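Local atomic coordinates of ribose 5-phosphate isomerase B (Anaplasma phagocytophilum, PDB entry 4EM8), a protein that probably interconverts ribose 5-phosphate and ribulose 5-phosphate, as a sugar-phosphate isomerase of the LacAB/RpiB type. Residues A[14-19]-A[113-118]; A[20-25]-A[36-41]; A[27-32]-A[124-129]; A[101-106]-A[133-138]. All blocks are in the same frame, centred on the assembly; numbering follows the deposited sequence.

Interaction 1: A[14-19]-A[113-118]; sequences SDHAGV and GSRYID
The guanidinium group of R115 lies with one face over the methyl group of A17. A17 CB sits 3.6 Å above that plane, displaced toward its rim, and is 3.8 Å from R115 NH2. R115 reaches this place with a straight chain from CG to NE. Its CG is anti to the carbonyl carbon (chi1 -70°). The ring of H16 approaches the same guanidinium obliquely, with H16 CD2 4.3 Å from R115 NH2. One water joins the two groups. It accepts from R115 NH1 at 2.8 Å and lies 3.3 Å from H16 NE2. The two segments are loops that follow the parallel strands 9-14 and 109-113 and lead into helices 19-31 and 119-131. In such an alpha/beta sheet the ligand site forms at the C-terminal ends of the strands. D15, H16 and R115 are predicted to bind D-ribulose 5-phosphate, which fits this position. S114, the residue before R115, points its CB toward the first loop. Its OG takes the crowded position between backbone N and carbonyl carbon (chi1 62°) and comes to 2.9 Å from A17 O. The same OG has a weak hydrogen bond to C71 O on the neighbouring strand. The turn at A17 is held from inside: G18 N donates to D15 O at 3.1 Å, and S14 OG donates to that same carbonyl. R142 of the second subunit packs on H16.

Interaction 2: A[20-25]-A[36-41]; sequences ELRLFL and VFDCGC
Helix 19-31 and strand 35-38 belong to one beta-alpha-beta unit, whose first strand is 9-14. Segment 20-25 faces the end of the second strand and the turn after it. R22 makes nearly all of the contact. It leaves the helix with CG anti to the backbone N, and its chain bends at chi3 (85°). This bend brings the guanidinium to the turn edge-on. R22 NH1 forms a salt bridge with D38, at 3.0 Å from D38 OD2, and uses the syn lone pair of that oxygen. The bond is fairly straight, 157° at the hydrogen. The carboxylate is nevertheless twisted 62° out of the guanidinium plane. R22 NH2 donates to C41 O at 2.9 Å, on a lone pair in the carbonyl plane. NH1 adds a weak bond to the same oxygen, so C41 O is gripped by both nitrogens. NH2 also bonds S14 OG, which ties the arginine to the end of strand 9-14. The backbone of G40 passes over one guanidinium face. L23 comes next and has a small part: its CD2 touches D38 OD2 at 3.9 Å, at the exposed margin. The turn has its own brace. G40 has a positive phi, which suits glycine, and the peptide between G40 and C41 is cis. D38 closes an Asx turn here: D38 OD1 accepts from G40 N at 2.8 Å, met nearly along its C-O axis.

Interaction 3: A[27-32]-A[124-129]; sequences AYLRDL and SVLYTF
The buried, well-packed part of this contact is where L29 and L126 meet. L126 CD2 is the touching branch. It rests 3.9 Å from L29 CG and is also near both methyl groups of L29, so one methyl sits against the whole end of the other leucine. L126 sends CG anti to its backbone N (chi1 179°), while L29 has CG anti to the carbonyl carbon (chi1 -71°). The two chains cross obliquely. The same L126 CD2 also meets the edge of the Y28 ring, 4.0 Å from Y28 CD2. On the sheet side, L29 packs on V36 of strand 35-38 and L126 on L110 of strand 109-113. The outer side is made by partly exposed side chains, two of them tyrosines. Y28 reaches over to the other helix, and its hydroxyl ends beside Y127. Y28 OH is 3.4 Å from Y127 CD1 and close to Y127 CB, an approach oblique to the ring. It is shorter than the leucine contact but rests on one atom of Y28. No hydrogen bond joins the segments. L32 is a lighter neighbour on this side. Its CD1 lies at the edge of the Y127 ring, 4.2 Å from Y127 CD1, and its CG lies over one face of the Y28 ring. The short helical segments 27-31 and 124-129 are 11.4 Å apart at closest approach and cross at -45°. That wide spacing fits a contact made mainly by side-chain ends. It is the packing of two neighbouring helices on one side of the parallel sheet, as in a Rossmann-like alpha/beta fold.

Interaction 4: A[101-106]-A[133-138]; sequences SREHND and AFLGGR
One backbone hydrogen bond crosses the contact. L135 N donates to E103 O at 3.0 Å, nearly straight (163°), onto a lone pair in the carbonyl plane. Beside it, F134 CA makes a C-H...O contact with R102 O at 3.4 Å. Carbonyls near the end of helix 95-105 thus meet the loop backbone at F134 and L135. The ring contacts centre on F134, whose CG is anti to the backbone N (chi1 176°). D106 CB makes a CH-pi contact over one face, 3.8 Å from the F134 ring centroid, and the carboxylate lies almost parallel to the ring, 15° from it. G136 N sits 3.4 Å above the opposite face of the F134 ring, over its centre, so the ring is sandwiched. H104 O is at the ring edge. Apolar packing comes from E103 and L135. Their side chains run side by side in the same direction, with E103 CB 3.7 Å from L135 CG; the carboxylate of E103 forms a salt bridge with K99. The ionic part lies within segment 101-106: R102 NH1 bridges to D106 OD1 at 2.8 Å. This bridge holds D106, whose carbon chain covers F134. H104, the predicted proton donor, and N105, a predicted ligand residue, lie on this helical end beside T73 and I75 of the second subunit. The contact ties the end of helix 95-105 to the loop joining helices 119-131 and 138-146, with F134 packing on H139 and V143 of the last helix.

How the interactions relate
Interactions 1, 2 and 3 lie next to one another on and around helix 19-31, beside the parallel sheet. Interactions 2 and 3 share helix 19-31 and have centres 12 Å apart; V36 and L29 join them. Interactions 1 and 2 are 11 Å apart and meet where S14 pairs with G40 and C41. Along the sequence, interaction 2 is nested within interaction 1, while interaction 3 crosses both. Interaction 4 lies on the opposite side of the chain centre from interactions 1 and 2, and touches interaction 3 through F129. Interactions 1 and 4 are 27 Å apart, yet each carries predicted site residues and touches the second subunit, consistent with active sites completed between subunits.

Interaction 1: A[14-19]-A[113-118]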
# COMPACT_ATOMS: atom_id res chain seq x y z
N SER A 14 -8.05 6.61 -12.95
CA SER A 14 -6.65 6.82 -13.11
C SER A 14 -6.26 8.28 -13.31
O SER A 14 -7.11 9.19 -13.51
CB SER A 14 -6.14 6.02 -14.33
OG SER A 14 -6.50 6.68 -15.53
N ASP A 15 -4.95 8.49 -13.21
CA ASP A 15 -4.35 9.70 -13.70
C ASP A 15 -3.95 9.45 -15.16
O ASP A 15 -4.33 8.43 -15.77
CB ASP A 15 -3.19 10.19 -12.78
CG ASP A 15 -1.95 9.34 -12.86
OD1 ASP A 15 -1.92 8.36 -13.61
OD2 ASP A 15 -0.98 9.67 -12.14
N HIS A 16 -3.23 10.39 -15.73
CA HIS A 16 -2.92 10.32 -17.15
C HIS A 16 -2.10 9.10 -17.48
O HIS A 16 -2.25 8.54 -18.55
CB HIS A 16 -2.14 11.56 -17.57
CG HIS A 16 -0.99 11.86 -16.67
ND1 HIS A 16 -1.16 12.37 -15.44
CD2 HIS A 16 0.37 11.67 -16.84
CE1 HIS A 16 0.05 12.53 -14.86
NE2 HIS A 16 0.98 12.09 -15.71
N ALA A 17 -1.23 8.68 -16.55
CA ALA A 17 -0.33 7.52 -16.79
C ALA A 17 -1.13 6.23 -16.94
O ALA A 17 -0.76 5.33 -17.69
CB ALA A 17 0.68 7.38 -15.64
N GLY A 18 -2.25 6.17 -16.23
CA GLY A 18 -3.07 4.97 -16.13
C GLY A 18 -4.21 4.80 -17.11
O GLY A 18 -4.90 3.79 -17.04
N VAL A 19 -4.41 5.76 -18.00
CA VAL A 19 -5.61 5.77 -18.89
C VAL A 19 -5.70 4.52 -19.76
O VAL A 19 -6.74 3.84 -19.77
CB VAL A 19 -5.66 7.05 -19.77
CG1 VAL A 19 -6.73 6.92 -20.84
CG2 VAL A 19 -5.85 8.30 -18.90
N GLY A 113 0.33 -0.07 -10.95
CA GLY A 113 1.36 0.84 -11.45
C GLY A 113 1.49 0.56 -12.92
O GLY A 113 2.19 -0.39 -13.33
N SER A 114 0.84 1.41 -13.73
CA SER A 114 0.69 1.16 -15.16
C SER A 114 2.03 1.14 -15.88
O SER A 114 2.16 0.47 -16.89
CB SER A 114 -0.22 2.22 -15.80
OG SER A 114 0.36 3.53 -15.66
N ARG A 115 3.02 1.87 -15.37
CA ARG A 115 4.34 1.89 -16.00
C ARG A 115 5.23 0.70 -15.67
O ARG A 115 6.29 0.59 -16.23
CB ARG A 115 5.06 3.21 -15.65
CG ARG A 115 4.41 4.38 -16.35
CD ARG A 115 5.03 5.70 -15.99
NE ARG A 115 4.39 6.79 -16.75
CZ ARG A 115 4.33 8.07 -16.35
NH1 ARG A 115 4.87 8.44 -15.20
NH2 ARG A 115 3.74 8.98 -17.11
N TYR A 116 4.77 -0.19 -14.81
CA TYR A 116 5.56 -1.29 -14.28
C TYR A 116 4.87 -2.66 -14.41
O TYR A 116 5.46 -3.67 -14.03
CB TYR A 116 5.94 -1.01 -12.81
CG TYR A 116 6.84 0.20 -12.70
CD1 TYR A 116 8.21 0.09 -12.87
CD2 TYR A 116 6.30 1.48 -12.55
CE1 TYR A 116 9.03 1.20 -12.84
CE2 TYR A 116 7.12 2.60 -12.50
CZ TYR A 116 8.48 2.45 -12.64
OH TYR A 116 9.30 3.55 -12.63
N ILE A 117 3.64 -2.72 -14.93
CA ILE A 117 2.94 -4.00 -15.10
C ILE A 117 2.40 -4.11 -16.53
O ILE A 117 1.88 -3.14 -17.09
CB ILE A 117 1.83 -4.14 -14.06
CG1 ILE A 117 1.27 -5.57 -14.05
CG2 ILE A 117 0.73 -3.13 -14.30
CD1 ILE A 117 0.41 -5.83 -12.85
N ASP A 118 2.55 -5.27 -17.16
CA ASP A 118 2.04 -5.39 -18.50
C ASP A 118 0.54 -5.72 -18.42
O ASP A 118 0.08 -6.31 -17.43
CB ASP A 118 2.81 -6.42 -19.31
CG ASP A 118 2.08 -7.72 -19.39
OD1 ASP A 118 2.22 -8.49 -18.44
OD2 ASP A 118 1.36 -7.94 -20.39
O HOH W 1 3.32 10.53 -14.08

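Interaction 2: A[20-25]-A[36-41]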
# COMPACT_ATOMS: atom_id res chain seq x y z
N GLU A 20 -4.63 4.19 -20.46
CA GLU A 20 -4.63 3.03 -21.35
C GLU A 20 -4.94 1.72 -20.59
O GLU A 20 -5.79 0.95 -21.00
CB GLU A 20 -3.29 2.95 -22.10
CG GLU A 20 -3.08 1.69 -22.94
CD GLU A 20 -1.87 1.78 -23.87
OE1 GLU A 20 -1.22 2.85 -23.94
OE2 GLU A 20 -1.58 0.76 -24.56
N LEU A 21 -4.28 1.49 -19.45
CA LEU A 21 -4.57 0.30 -18.69
C LEU A 21 -6.01 0.31 -18.14
O LEU A 21 -6.69 -0.72 -18.12
CB LEU A 21 -3.58 0.16 -17.54
CG LEU A 21 -3.68 -1.10 -16.68
CD1 LEU A 21 -3.52 -2.36 -17.54
CD2 LEU A 21 -2.67 -1.03 -15.54
N ARG A 22 -6.45 1.48 -17.66
CA ARG A 22 -7.80 1.62 -17.14
C ARG A 22 -8.86 1.21 -18.18
O ARG A 22 -9.87 0.56 -17.85
CB ARG A 22 -8.03 3.06 -16.66
CG ARG A 22 -9.35 3.22 -15.94
CD ARG A 22 -9.72 4.66 -15.65
NE ARG A 22 -10.39 5.31 -16.75
CZ ARG A 22 -10.07 6.48 -17.30
NH1 ARG A 22 -10.83 6.97 -18.27
NH2 ARG A 22 -9.03 7.19 -16.88
N LEU A 23 -8.66 1.60 -19.42
CA LEU A 23 -9.65 1.33 -20.47
C LEU A 23 -9.59 -0.16 -20.87
O LEU A 23 -10.63 -0.79 -21.09
CB LEU A 23 -9.45 2.25 -21.68
CG LEU A 23 -9.67 3.77 -21.48
CD1 LEU A 23 -9.33 4.52 -22.77
CD2 LEU A 23 -11.08 4.13 -21.00
N PHE A 24 -8.37 -0.72 -20.89
CA PHE A 24 -8.15 -2.16 -21.11
C PHE A 24 -8.86 -3.03 -20.05
O PHE A 24 -9.56 -4.00 -20.39
CB PHE A 24 -6.65 -2.47 -21.15
CG PHE A 24 -6.32 -3.94 -21.40
CD1 PHE A 24 -6.37 -4.47 -22.69
CD2 PHE A 24 -5.99 -4.78 -20.33
CE1 PHE A 24 -6.07 -5.80 -22.92
CE2 PHE A 24 -5.70 -6.12 -20.55
CZ PHE A 24 -5.74 -6.63 -21.85
N LEU A 25 -8.68 -2.69 -18.76
CA LEU A 25 -9.29 -3.45 -17.69
C LEU A 25 -10.80 -3.21 -17.60
O LEU A 25 -11.52 -4.10 -17.21
CB LEU A 25 -8.60 -3.22 -16.34
CG LEU A 25 -7.12 -3.58 -16.31
CD1 LEU A 25 -6.46 -3.01 -15.04
CD2 LEU A 25 -6.90 -5.08 -16.45
N VAL A 36 -19.57 -1.70 -14.91
CA VAL A 36 -18.29 -1.01 -14.87
C VAL A 36 -18.48 0.50 -14.96
O VAL A 36 -19.14 1.00 -15.86
CB VAL A 36 -17.38 -1.50 -16.02
CG1 VAL A 36 -16.15 -0.62 -16.15
CG2 VAL A 36 -16.99 -2.95 -15.79
N PHE A 37 -17.87 1.22 -14.03
CA PHE A 37 -18.10 2.66 -13.92
C PHE A 37 -16.77 3.41 -14.04
O PHE A 37 -15.89 3.29 -13.16
CB PHE A 37 -18.81 2.97 -12.60
CG PHE A 37 -20.19 2.36 -12.50
CD1 PHE A 37 -21.31 3.07 -12.94
CD2 PHE A 37 -20.37 1.08 -11.98
CE1 PHE A 37 -22.58 2.51 -12.85
CE2 PHE A 37 -21.63 0.51 -11.89
CZ PHE A 37 -22.74 1.23 -12.33
N ASP A 38 -16.61 4.14 -15.14
CA ASP A 38 -15.39 4.92 -15.44
C ASP A 38 -15.47 6.24 -14.71
O ASP A 38 -16.38 7.02 -14.96
CB ASP A 38 -15.30 5.18 -16.96
CG ASP A 38 -14.02 5.92 -17.39
OD1 ASP A 38 -13.46 6.69 -16.60
OD2 ASP A 38 -13.61 5.77 -18.55
N CYS A 39 -14.53 6.50 -13.79
CA CYS A 39 -14.51 7.75 -13.01
C CYS A 39 -13.36 8.70 -13.38
O CYS A 39 -12.89 9.49 -12.55
CB CYS A 39 -14.46 7.42 -11.53
SG CYS A 39 -15.85 6.40 -11.00
N GLY A 40 -12.89 8.60 -14.61
CA GLY A 40 -11.85 9.51 -15.12
C GLY A 40 -10.45 9.03 -14.72
O GLY A 40 -10.33 8.03 -14.03
N CYS A 41 -9.40 9.74 -15.11
CA CYS A 41 -9.51 11.05 -15.81
C CYS A 41 -9.88 10.91 -17.27
O CYS A 41 -9.78 9.83 -17.86
CB CYS A 41 -8.19 11.80 -15.72
SG CYS A 41 -6.83 10.94 -16.55

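Interaction 3: A[27-32]-A[124-129]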
# COMPACT_ATOMS: atom_id res chain seq x y z
N ALA A 27 -12.81 -2.79 -20.24
CA ALA A 27 -13.35 -3.66 -21.30
C ALA A 27 -13.32 -5.13 -20.87
O ALA A 27 -14.26 -5.87 -21.14
CB ALA A 27 -12.58 -3.47 -22.60
N TYR A 28 -12.24 -5.53 -20.19
CA TYR A 28 -12.16 -6.89 -19.64
C TYR A 28 -13.32 -7.16 -18.69
O TYR A 28 -14.07 -8.14 -18.85
CB TYR A 28 -10.82 -7.08 -18.93
CG TYR A 28 -10.68 -8.41 -18.24
CD1 TYR A 28 -10.60 -9.59 -18.97
CD2 TYR A 28 -10.58 -8.50 -16.84
CE1 TYR A 28 -10.47 -10.81 -18.35
CE2 TYR A 28 -10.41 -9.72 -16.21
CZ TYR A 28 -10.37 -10.86 -16.96
OH TYR A 28 -10.24 -12.08 -16.35
N LEU A 29 -13.47 -6.32 -17.68
CA LEU A 29 -14.57 -6.46 -16.73
C LEU A 29 -15.94 -6.51 -17.41
O LEU A 29 -16.80 -7.30 -17.02
CB LEU A 29 -14.54 -5.34 -15.70
CG LEU A 29 -13.39 -5.49 -14.70
CD1 LEU A 29 -13.35 -4.29 -13.77
CD2 LEU A 29 -13.49 -6.81 -13.89
N ARG A 30 -16.15 -5.66 -18.41
CA ARG A 30 -17.42 -5.63 -19.12
C ARG A 30 -17.65 -6.99 -19.82
O ARG A 30 -18.75 -7.57 -19.72
CB ARG A 30 -17.45 -4.43 -20.09
CG ARG A 30 -18.68 -3.55 -19.97
CD ARG A 30 -18.39 -2.04 -20.08
NE ARG A 30 -17.23 -1.76 -20.92
CZ ARG A 30 -16.44 -0.70 -20.79
NH1 ARG A 30 -15.39 -0.59 -21.60
NH2 ARG A 30 -16.67 0.25 -19.88
N ASP A 31 -16.60 -7.53 -20.45
CA ASP A 31 -16.71 -8.83 -21.10
C ASP A 31 -17.06 -9.92 -20.07
O ASP A 31 -17.80 -10.87 -20.37
CB ASP A 31 -15.42 -9.17 -21.84
CG ASP A 31 -15.55 -10.40 -22.71
OD1 ASP A 31 -16.57 -10.54 -23.44
OD2 ASP A 31 -14.61 -11.22 -22.70
N LEU A 32 -16.55 -9.77 -18.84
CA LEU A 32 -16.90 -10.68 -17.74
C LEU A 32 -18.29 -10.48 -17.15
O LEU A 32 -18.68 -11.21 -16.23
CB LEU A 32 -15.89 -10.54 -16.58
CG LEU A 32 -14.47 -11.07 -16.76
CD1 LEU A 32 -13.74 -10.99 -15.41
CD2 LEU A 32 -14.47 -12.48 -17.30
N SER A 124 -4.76 -10.79 -15.18
CA SER A 124 -4.71 -11.95 -14.26
C SER A 124 -4.84 -11.51 -12.81
O SER A 124 -5.58 -12.13 -12.04
CB SER A 124 -3.45 -12.79 -14.43
OG SER A 124 -3.29 -13.12 -15.80
N VAL A 125 -4.16 -10.40 -12.45
CA VAL A 125 -4.19 -9.90 -11.07
C VAL A 125 -5.59 -9.47 -10.65
O VAL A 125 -6.07 -9.85 -9.57
CB VAL A 125 -3.19 -8.77 -10.83
CG1 VAL A 125 -3.33 -8.23 -9.39
CG2 VAL A 125 -1.79 -9.28 -11.04
N LEU A 126 -6.22 -8.69 -11.53
CA LEU A 126 -7.59 -8.30 -11.39
C LEU A 126 -8.54 -9.50 -11.33
O LEU A 126 -9.42 -9.50 -10.51
CB LEU A 126 -7.99 -7.38 -12.55
CG LEU A 126 -9.46 -6.89 -12.53
CD1 LEU A 126 -9.81 -6.13 -11.26
CD2 LEU A 126 -9.68 -6.03 -13.78
N TYR A 127 -8.31 -10.54 -12.14
CA TYR A 127 -9.21 -11.70 -12.11
C TYR A 127 -9.15 -12.38 -10.73
O TYR A 127 -10.18 -12.65 -10.10
CB TYR A 127 -8.88 -12.71 -13.22
CG TYR A 127 -9.82 -13.90 -13.17
CD1 TYR A 127 -11.14 -13.75 -13.56
CD2 TYR A 127 -9.42 -15.15 -12.68
CE1 TYR A 127 -12.04 -14.81 -13.51
CE2 TYR A 127 -10.31 -16.22 -12.61
CZ TYR A 127 -11.62 -16.04 -13.03
OH TYR A 127 -12.55 -17.04 -13.01
N THR A 128 -7.92 -12.60 -10.26
CA THR A 128 -7.64 -13.18 -8.93
C THR A 128 -8.30 -12.35 -7.83
O THR A 128 -9.06 -12.88 -7.02
CB THR A 128 -6.13 -13.29 -8.71
OG1 THR A 128 -5.58 -14.17 -9.71
CG2 THR A 128 -5.77 -13.86 -7.32
N PHE A 129 -8.07 -11.04 -7.88
CA PHE A 129 -8.66 -10.12 -6.92
C PHE A 129 -10.18 -10.27 -6.83
O PHE A 129 -10.73 -10.35 -5.75
CB PHE A 129 -8.31 -8.67 -7.27
CG PHE A 129 -8.55 -7.69 -6.15
CD1 PHE A 129 -7.59 -7.48 -5.18
CD2 PHE A 129 -9.74 -6.97 -6.08
CE1 PHE A 129 -7.77 -6.56 -4.15
CE2 PHE A 129 -9.92 -6.03 -5.05
CZ PHE A 129 -8.95 -5.84 -4.09

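Interaction 4: A[101-106]-A[133-138]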
# COMPACT_ATOMS: atom_id res chain seq x y z
N SER A 101 -4.30 -10.26 -0.29
CA SER A 101 -5.01 -9.04 0.14
C SER A 101 -6.52 -9.28 0.36
O SER A 101 -7.15 -8.70 1.28
CB SER A 101 -4.76 -7.88 -0.86
OG SER A 101 -5.58 -7.98 -2.04
N ARG A 102 -7.09 -10.10 -0.52
CA ARG A 102 -8.47 -10.54 -0.41
C ARG A 102 -8.64 -11.50 0.79
O ARG A 102 -9.52 -11.30 1.66
CB ARG A 102 -8.91 -11.23 -1.72
CG ARG A 102 -9.04 -10.26 -2.90
CD ARG A 102 -10.19 -9.26 -2.75
NE ARG A 102 -11.42 -10.01 -2.49
CZ ARG A 102 -12.25 -9.83 -1.48
NH1 ARG A 102 -12.10 -8.83 -0.61
NH2 ARG A 102 -13.28 -10.69 -1.33
N GLU A 103 -7.80 -12.52 0.85
CA GLU A 103 -7.95 -13.54 1.91
C GLU A 103 -7.79 -12.99 3.31
O GLU A 103 -8.58 -13.31 4.18
CB GLU A 103 -6.96 -14.68 1.68
CG GLU A 103 -7.36 -15.57 0.52
CD GLU A 103 -6.47 -16.78 0.38
OE1 GLU A 103 -5.28 -16.69 0.74
OE2 GLU A 103 -6.95 -17.80 -0.12
N HIS A 104 -6.78 -12.15 3.52
CA HIS A 104 -6.47 -11.65 4.86
C HIS A 104 -7.04 -10.32 5.18
O HIS A 104 -7.38 -10.07 6.33
CB HIS A 104 -4.97 -11.50 5.08
CG HIS A 104 -4.19 -12.77 4.85
ND1 HIS A 104 -2.86 -12.79 4.92
CD2 HIS A 104 -4.59 -14.08 4.54
CE1 HIS A 104 -2.41 -14.04 4.67
NE2 HIS A 104 -3.47 -14.83 4.43
N ASN A 105 -7.08 -9.41 4.21
CA ASN A 105 -7.51 -8.04 4.51
C ASN A 105 -8.88 -7.64 3.94
O ASN A 105 -9.30 -6.47 4.12
CB ASN A 105 -6.42 -7.07 4.08
CG ASN A 105 -5.05 -7.54 4.50
OD1 ASN A 105 -4.36 -8.20 3.72
ND2 ASN A 105 -4.65 -7.24 5.74
N ASP A 106 -9.56 -8.58 3.30
CA ASP A 106 -10.82 -8.32 2.59
C ASP A 106 -10.69 -7.10 1.71
O ASP A 106 -11.52 -6.19 1.79
CB ASP A 106 -11.96 -8.11 3.58
CG ASP A 106 -13.35 -8.31 2.93
OD1 ASP A 106 -13.44 -8.90 1.83
OD2 ASP A 106 -14.35 -7.86 3.53
N ALA A 133 -12.26 -15.10 -2.22
CA ALA A 133 -13.06 -14.86 -1.03
C ALA A 133 -12.20 -14.46 0.17
O ALA A 133 -11.05 -14.91 0.33
CB ALA A 133 -13.88 -16.13 -0.70
N PHE A 134 -12.79 -13.64 1.03
CA PHE A 134 -12.19 -13.28 2.31
C PHE A 134 -12.21 -14.53 3.19
O PHE A 134 -13.23 -15.23 3.25
CB PHE A 134 -13.01 -12.14 2.94
CG PHE A 134 -12.57 -11.71 4.33
CD1 PHE A 134 -11.23 -11.52 4.63
CD2 PHE A 134 -13.52 -11.46 5.32
CE1 PHE A 134 -10.84 -11.12 5.91
CE2 PHE A 134 -13.13 -11.05 6.59
CZ PHE A 134 -11.79 -10.89 6.89
N LEU A 135 -11.11 -14.82 3.88
CA LEU A 135 -11.07 -16.00 4.74
C LEU A 135 -11.81 -15.85 6.10
O LEU A 135 -12.14 -16.85 6.72
CB LEU A 135 -9.64 -16.48 4.95
CG LEU A 135 -8.92 -17.06 3.72
CD1 LEU A 135 -7.49 -17.49 4.07
CD2 LEU A 135 -9.68 -18.22 3.08
N GLY A 136 -12.10 -14.61 6.52
CA GLY A 136 -12.68 -14.38 7.85
C GLY A 136 -11.79 -14.98 8.94
O GLY A 136 -10.58 -14.73 8.98
N GLY A 137 -12.37 -15.75 9.84
CA GLY A 137 -11.57 -16.39 10.89
C GLY A 137 -10.78 -15.42 11.76
O GLY A 137 -11.31 -14.42 12.26
N ARG A 138 -9.50 -15.72 11.99
CA ARG A 138 -8.67 -14.86 12.84
C ARG A 138 -8.37 -13.51 12.20
O ARG A 138 -7.95 -12.56 12.89
CB ARG A 138 -7.36 -15.58 13.22
CG ARG A 138 -7.61 -16.87 14.04
CD ARG A 138 -6.33 -17.60 14.45
NE ARG A 138 -5.51 -16.85 15.41
CZ ARG A 138 -5.82 -16.64 16.68
NH1 ARG A 138 -4.98 -15.93 17.45
NH2 ARG A 138 -6.93 -17.12 17.20